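PDB 3OSG: MYB21 from Trichomonas vaginalis, which binds the MRE-1 promoter element of the ap65-1 gene through its R2R3 Myb domain and probably regulates transcription by RNA polymerase II. Local coordinates for a contact of chain A with DNA. Numbering follows the deposited sequence.

A contact of chain A with DNA. Residues 46, 84, 97, 100-101. With nucleotides of chain B; nucleotides of chain C.
Two recognition helices of the R2R3 Myb domain, 45-56 and 96-109, read the major groove of the promoter duplex. Lys100 reaches into it from helix 96-109. Its CB lies over one face of the Trp84 indole, toward the rim, and CG takes the crowded position between backbone N and carbonyl carbon (chi1 71°). The chain then runs extended, CD passing near the deoxyribose C2' of DC5 of chain C and Lys100 CE packing 3.8 Å from C6 of that DC5 base, before a bend at chi4 (67°) turns NZ onto the Hoogsteen edge of DG6 of chain C. Lys100 NZ forks there, hydrogen-bonding DG6 O6 of chain C at 2.9 Å and its N7 at 3.1 Å, while two waters relay it to O4 of DT6 in chain B and N7 of DA7 in chain C. Trp84, edge-on to the backbone, donates NE1 to OP2 of the DG6 phosphate of chain C in its ring plane (2.8 Å), which should hold the backbone of that strand in register for Lys100. Asn101 reads an adenine: OD1 accepts from DA5 N6 of chain B on a lone pair (3.1 Å), and ND2 gives to N7 at 2.9 Å, tilted 27° from the amide plane. At the next base, DT6 of chain B, Ile97 CG2 touches the thymine methyl C7 at 3.6 Å. From the other helix Arg46, CG anti to the backbone N and bent at chi2, meets DG8 of chain B end-on, NH1 to N7 (2.9 Å) and NH2 to O6, with one guanidinium face over DC7. The site thus lets the domain recognise its promoter element through bases on both strands.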
loop_
_atom_site.group_PDB
_atom_site.type_symbol
_atom_site.label_atom_id
_atom_site.label_comp_id
_atom_site.label_asym_id
_atom_site.label_seq_id
_atom_site.Cartn_x
_atom_site.Cartn_y
_atom_site.Cartn_z
ATOM N N ARG A 46 4.117 -7.458 -10.628
ATOM C CA ARG A 46 2.986 -7.066 -9.787
ATOM C C ARG A 46 3.429 -6.769 -8.349
ATOM O O ARG A 46 3.016 -5.779 -7.745
ATOM C CB ARG A 46 1.968 -8.202 -9.764
ATOM C CG ARG A 46 0.679 -7.877 -9.095
ATOM C CD ARG A 46 0.592 -8.452 -7.681
ATOM N NE ARG A 46 -0.582 -7.854 -7.072
ATOM C CZ ARG A 46 -1.741 -8.464 -6.858
ATOM N NH1 ARG A 46 -1.908 -9.759 -7.117
ATOM N NH2 ARG A 46 -2.730 -7.763 -6.348
ATOM N N TRP A 84 -13.069 2.654 -2.974
ATOM C CA TRP A 84 -11.919 3.026 -2.177
ATOM C C TRP A 84 -10.968 3.944 -2.904
ATOM O O TRP A 84 -10.405 4.847 -2.291
ATOM C CB TRP A 84 -11.196 1.784 -1.666
ATOM C CG TRP A 84 -12.096 0.778 -0.993
ATOM C CD1 TRP A 84 -12.304 -0.520 -1.369
ATOM C CD2 TRP A 84 -12.909 0.994 0.165
ATOM N NE1 TRP A 84 -13.181 -1.128 -0.504
ATOM C CE2 TRP A 84 -13.571 -0.219 0.442
ATOM C CE3 TRP A 84 -13.133 2.096 1.003
ATOM C CZ2 TRP A 84 -14.445 -0.361 1.516
ATOM C CZ3 TRP A 84 -14.006 1.955 2.068
ATOM C CH2 TRP A 84 -14.651 0.734 2.312
ATOM N N ILE A 97 -5.538 0.940 -0.890
ATOM C CA ILE A 97 -5.147 -0.190 -0.052
ATOM C C ILE A 97 -5.275 0.221 1.412
ATOM O O ILE A 97 -5.890 -0.483 2.206
ATOM C CB ILE A 97 -3.671 -0.609 -0.297
ATOM C CG1 ILE A 97 -3.516 -1.337 -1.637
ATOM C CG2 ILE A 97 -3.135 -1.425 0.882
ATOM C CD1 ILE A 97 -4.487 -2.463 -1.866
ATOM N N LYS A 100 -9.082 0.931 2.492
ATOM C CA LYS A 100 -9.911 -0.247 2.750
ATOM C C LYS A 100 -9.461 -1.064 3.990
ATOM O O LYS A 100 -10.298 -1.611 4.701
ATOM C CB LYS A 100 -10.163 -1.105 1.493
ATOM C CG LYS A 100 -8.995 -1.907 0.929
ATOM C CD LYS A 100 -9.433 -2.638 -0.348
ATOM C CE LYS A 100 -8.268 -3.383 -0.989
ATOM N NZ LYS A 100 -7.817 -4.514 -0.117
ATOM N N ASN A 101 -8.162 -1.101 4.282
ATOM C CA ASN A 101 -7.716 -1.679 5.557
ATOM C C ASN A 101 -8.263 -0.893 6.759
ATOM O O ASN A 101 -8.696 -1.470 7.763
ATOM C CB ASN A 101 -6.177 -1.738 5.642
ATOM C CG ASN A 101 -5.590 -2.917 4.865
ATOM O OD1 ASN A 101 -6.236 -3.952 4.681
ATOM N ND2 ASN A 101 -4.358 -2.763 4.421
ATOM P P DA B 5 0.294 -2.229 6.297
ATOM O OP1 DA B 5 1.173 -1.440 7.163
ATOM O OP2 DA B 5 -0.665 -1.568 5.385
ATOM O "O5'" DA B 5 1.225 -3.198 5.430
ATOM C "C5'" DA B 5 2.140 -4.024 6.119
ATOM C "C4'" DA B 5 2.455 -5.245 5.290
ATOM O "O4'" DA B 5 1.285 -6.103 5.253
ATOM C "C3'" DA B 5 2.794 -4.962 3.825
ATOM O "O3'" DA B 5 3.719 -5.945 3.393
ATOM C "C2'" DA B 5 1.458 -5.135 3.114
ATOM C "C1'" DA B 5 0.807 -6.242 3.932
ATOM N N9 DA B 5 -0.647 -6.122 4.023
ATOM C C8 DA B 5 -1.364 -4.968 4.166
ATOM N N7 DA B 5 -2.665 -5.145 4.226
ATOM C C5 DA B 5 -2.815 -6.510 4.147
ATOM C C6 DA B 5 -3.957 -7.332 4.178
ATOM N N6 DA B 5 -5.196 -6.843 4.302
ATOM N N1 DA B 5 -3.779 -8.659 4.085
ATOM C C2 DA B 5 -2.532 -9.135 3.980
ATOM N N3 DA B 5 -1.378 -8.449 3.936
ATOM C C4 DA B 5 -1.583 -7.132 4.023
ATOM P P DT B 6 4.229 -6.105 1.887
ATOM O OP1 DT B 6 5.605 -6.621 2.079
ATOM O OP2 DT B 6 3.971 -4.883 1.092
ATOM O "O5'" DT B 6 3.313 -7.253 1.256
ATOM C "C5'" DT B 6 3.370 -8.576 1.794
ATOM C "C4'" DT B 6 2.274 -9.454 1.204
ATOM O "O4'" DT B 6 1.003 -8.821 1.394
ATOM C "C3'" DT B 6 2.316 -9.754 -0.293
ATOM O "O3'" DT B 6 2.472 -11.159 -0.376
ATOM C "C2'" DT B 6 0.957 -9.289 -0.860
ATOM C "C1'" DT B 6 0.113 -9.297 0.406
ATOM N N1 DT B 6 -1.035 -8.358 0.480
ATOM C C2 DT B 6 -2.308 -8.860 0.568
ATOM O O2 DT B 6 -2.542 -10.046 0.538
ATOM N N3 DT B 6 -3.305 -7.928 0.671
ATOM C C4 DT B 6 -3.154 -6.566 0.689
ATOM O O4 DT B 6 -4.118 -5.831 0.781
ATOM C C5 DT B 6 -1.792 -6.075 0.589
ATOM C C7 DT B 6 -1.503 -4.593 0.594
ATOM C C6 DT B 6 -0.808 -6.990 0.492
ATOM P P DC B 7 2.739 -11.914 -1.757
ATOM O OP1 DC B 7 3.496 -13.100 -1.356
ATOM O OP2 DC B 7 3.299 -10.893 -2.667
ATOM O "O5'" DC B 7 1.350 -12.410 -2.374
ATOM C "C5'" DC B 7 0.670 -13.504 -1.784
ATOM C "C4'" DC B 7 -0.742 -13.637 -2.330
ATOM O "O4'" DC B 7 -1.574 -12.488 -1.976
ATOM C "C3'" DC B 7 -0.850 -13.817 -3.846
ATOM O "O3'" DC B 7 -1.759 -14.909 -4.037
ATOM C "C2'" DC B 7 -1.419 -12.482 -4.303
ATOM C "C1'" DC B 7 -2.313 -12.099 -3.119
ATOM N N1 DC B 7 -2.688 -10.653 -3.009
ATOM C C2 DC B 7 -3.985 -10.343 -2.651
ATOM O O2 DC B 7 -4.762 -11.264 -2.442
ATOM N N3 DC B 7 -4.364 -9.055 -2.534
ATOM C C4 DC B 7 -3.510 -8.076 -2.766
ATOM N N4 DC B 7 -3.967 -6.823 -2.636
ATOM C C5 DC B 7 -2.162 -8.357 -3.140
ATOM C C6 DC B 7 -1.803 -9.650 -3.238
ATOM P P DG B 8 -1.886 -15.751 -5.401
ATOM O OP1 DG B 8 -1.616 -17.171 -5.127
ATOM O OP2 DG B 8 -1.132 -15.024 -6.440
ATOM O "O5'" DG B 8 -3.452 -15.632 -5.697
ATOM C "C5'" DG B 8 -4.379 -15.908 -4.668
ATOM C "C4'" DG B 8 -5.801 -15.910 -5.203
ATOM O "O4'" DG B 8 -6.351 -14.576 -5.164
ATOM C "C3'" DG B 8 -5.952 -16.327 -6.649
ATOM O "O3'" DG B 8 -7.236 -16.905 -6.800
ATOM C "C2'" DG B 8 -5.800 -15.005 -7.405
ATOM C "C1'" DG B 8 -6.491 -14.025 -6.463
ATOM N N9 DG B 8 -5.901 -12.691 -6.360
ATOM C C8 DG B 8 -4.565 -12.367 -6.352
ATOM N N7 DG B 8 -4.338 -11.093 -6.199
ATOM C C5 DG B 8 -5.596 -10.544 -6.090
ATOM C C6 DG B 8 -5.985 -9.199 -5.912
ATOM O O6 DG B 8 -5.264 -8.208 -5.810
ATOM N N1 DG B 8 -7.373 -9.052 -5.852
ATOM C C2 DG B 8 -8.267 -10.091 -5.945
ATOM N N2 DG B 8 -9.557 -9.749 -5.855
ATOM N N3 DG B 8 -7.920 -11.363 -6.122
ATOM C C4 DG B 8 -6.572 -11.513 -6.176
ATOM P P DC C 5 -12.203 0.309 -5.976
ATOM O OP1 DC C 5 -13.523 0.954 -6.127
ATOM O OP2 DC C 5 -11.122 0.988 -5.243
ATOM O "O5'" DC C 5 -12.351 -1.167 -5.395
ATOM C "C5'" DC C 5 -13.268 -2.040 -5.991
ATOM C "C4'" DC C 5 -13.123 -3.380 -5.329
ATOM O "O4'" DC C 5 -11.846 -3.945 -5.716
ATOM C "C3'" DC C 5 -13.143 -3.351 -3.795
ATOM O "O3'" DC C 5 -14.118 -4.299 -3.377
ATOM C "C2'" DC C 5 -11.729 -3.778 -3.408
ATOM C "C1'" DC C 5 -11.362 -4.662 -4.600
ATOM N N1 DC C 5 -9.901 -4.861 -4.770
ATOM C C2 DC C 5 -9.412 -6.123 -5.075
ATOM O O2 DC C 5 -10.228 -7.034 -5.182
ATOM N N3 DC C 5 -8.071 -6.292 -5.237
ATOM C C4 DC C 5 -7.248 -5.251 -5.090
ATOM N N4 DC C 5 -5.939 -5.435 -5.248
ATOM C C5 DC C 5 -7.732 -3.949 -4.791
ATOM C C6 DC C 5 -9.050 -3.804 -4.633
ATOM P P DG C 6 -14.601 -4.572 -1.864
ATOM O OP1 DG C 6 -16.063 -4.370 -1.827
ATOM O OP2 DG C 6 -13.758 -3.869 -0.892
ATOM O "O5'" DG C 6 -14.350 -6.124 -1.814
ATOM C "C5'" DG C 6 -15.028 -6.949 -2.750
ATOM C "C4'" DG C 6 -14.488 -8.368 -2.745
ATOM O "O4'" DG C 6 -13.063 -8.424 -3.049
ATOM C "C3'" DG C 6 -14.672 -9.095 -1.423
ATOM O "O3'" DG C 6 -15.059 -10.429 -1.785
ATOM C "C2'" DG C 6 -13.285 -8.987 -0.783
ATOM C "C1'" DG C 6 -12.345 -9.035 -1.990
ATOM N N9 DG C 6 -11.127 -8.233 -1.869
ATOM C C8 DG C 6 -11.085 -6.909 -1.552
ATOM N N7 DG C 6 -9.884 -6.407 -1.544
ATOM C C5 DG C 6 -9.062 -7.470 -1.882
ATOM C C6 DG C 6 -7.644 -7.507 -2.017
ATOM O O6 DG C 6 -6.852 -6.553 -1.876
ATOM N N1 DG C 6 -7.198 -8.785 -2.372
ATOM C C2 DG C 6 -8.054 -9.861 -2.565
ATOM N N2 DG C 6 -7.510 -11.031 -2.911
ATOM N N3 DG C 6 -9.375 -9.822 -2.435
ATOM C C4 DG C 6 -9.818 -8.600 -2.098
ATOM P P DA C 7 -15.468 -11.542 -0.702
ATOM O OP1 DA C 7 -16.060 -12.641 -1.493
ATOM O OP2 DA C 7 -16.168 -10.895 0.402
ATOM O "O5'" DA C 7 -14.047 -12.032 -0.107
ATOM C "C5'" DA C 7 -13.213 -12.900 -0.879
ATOM C "C4'" DA C 7 -11.855 -13.084 -0.230
ATOM O "O4'" DA C 7 -11.135 -11.831 -0.233
ATOM C "C3'" DA C 7 -11.913 -13.494 1.233
ATOM O "O3'" DA C 7 -11.748 -14.904 1.265
ATOM C "C2'" DA C 7 -10.791 -12.695 1.904
ATOM C "C1'" DA C 7 -10.117 -11.992 0.732
ATOM N N9 DA C 7 -9.593 -10.675 1.037
ATOM C C8 DA C 7 -10.284 -9.575 1.482
ATOM N N7 DA C 7 -9.515 -8.508 1.638
ATOM C C5 DA C 7 -8.261 -8.942 1.279
ATOM C C6 DA C 7 -7.011 -8.291 1.245
ATOM N N6 DA C 7 -6.838 -7.005 1.592
ATOM N N1 DA C 7 -5.956 -9.015 0.822
ATOM C C2 DA C 7 -6.143 -10.293 0.471
ATOM N N3 DA C 7 -7.267 -11.020 0.469
ATOM C C4 DA C 7 -8.296 -10.271 0.890
HETATM O O HOH W 1 -5.939 -3.597 1.430
HETATM O O HOH W 2 -9.602 -5.439 1.844
HETATM O O HOH W 3 -3.136 -0.412 5.459
#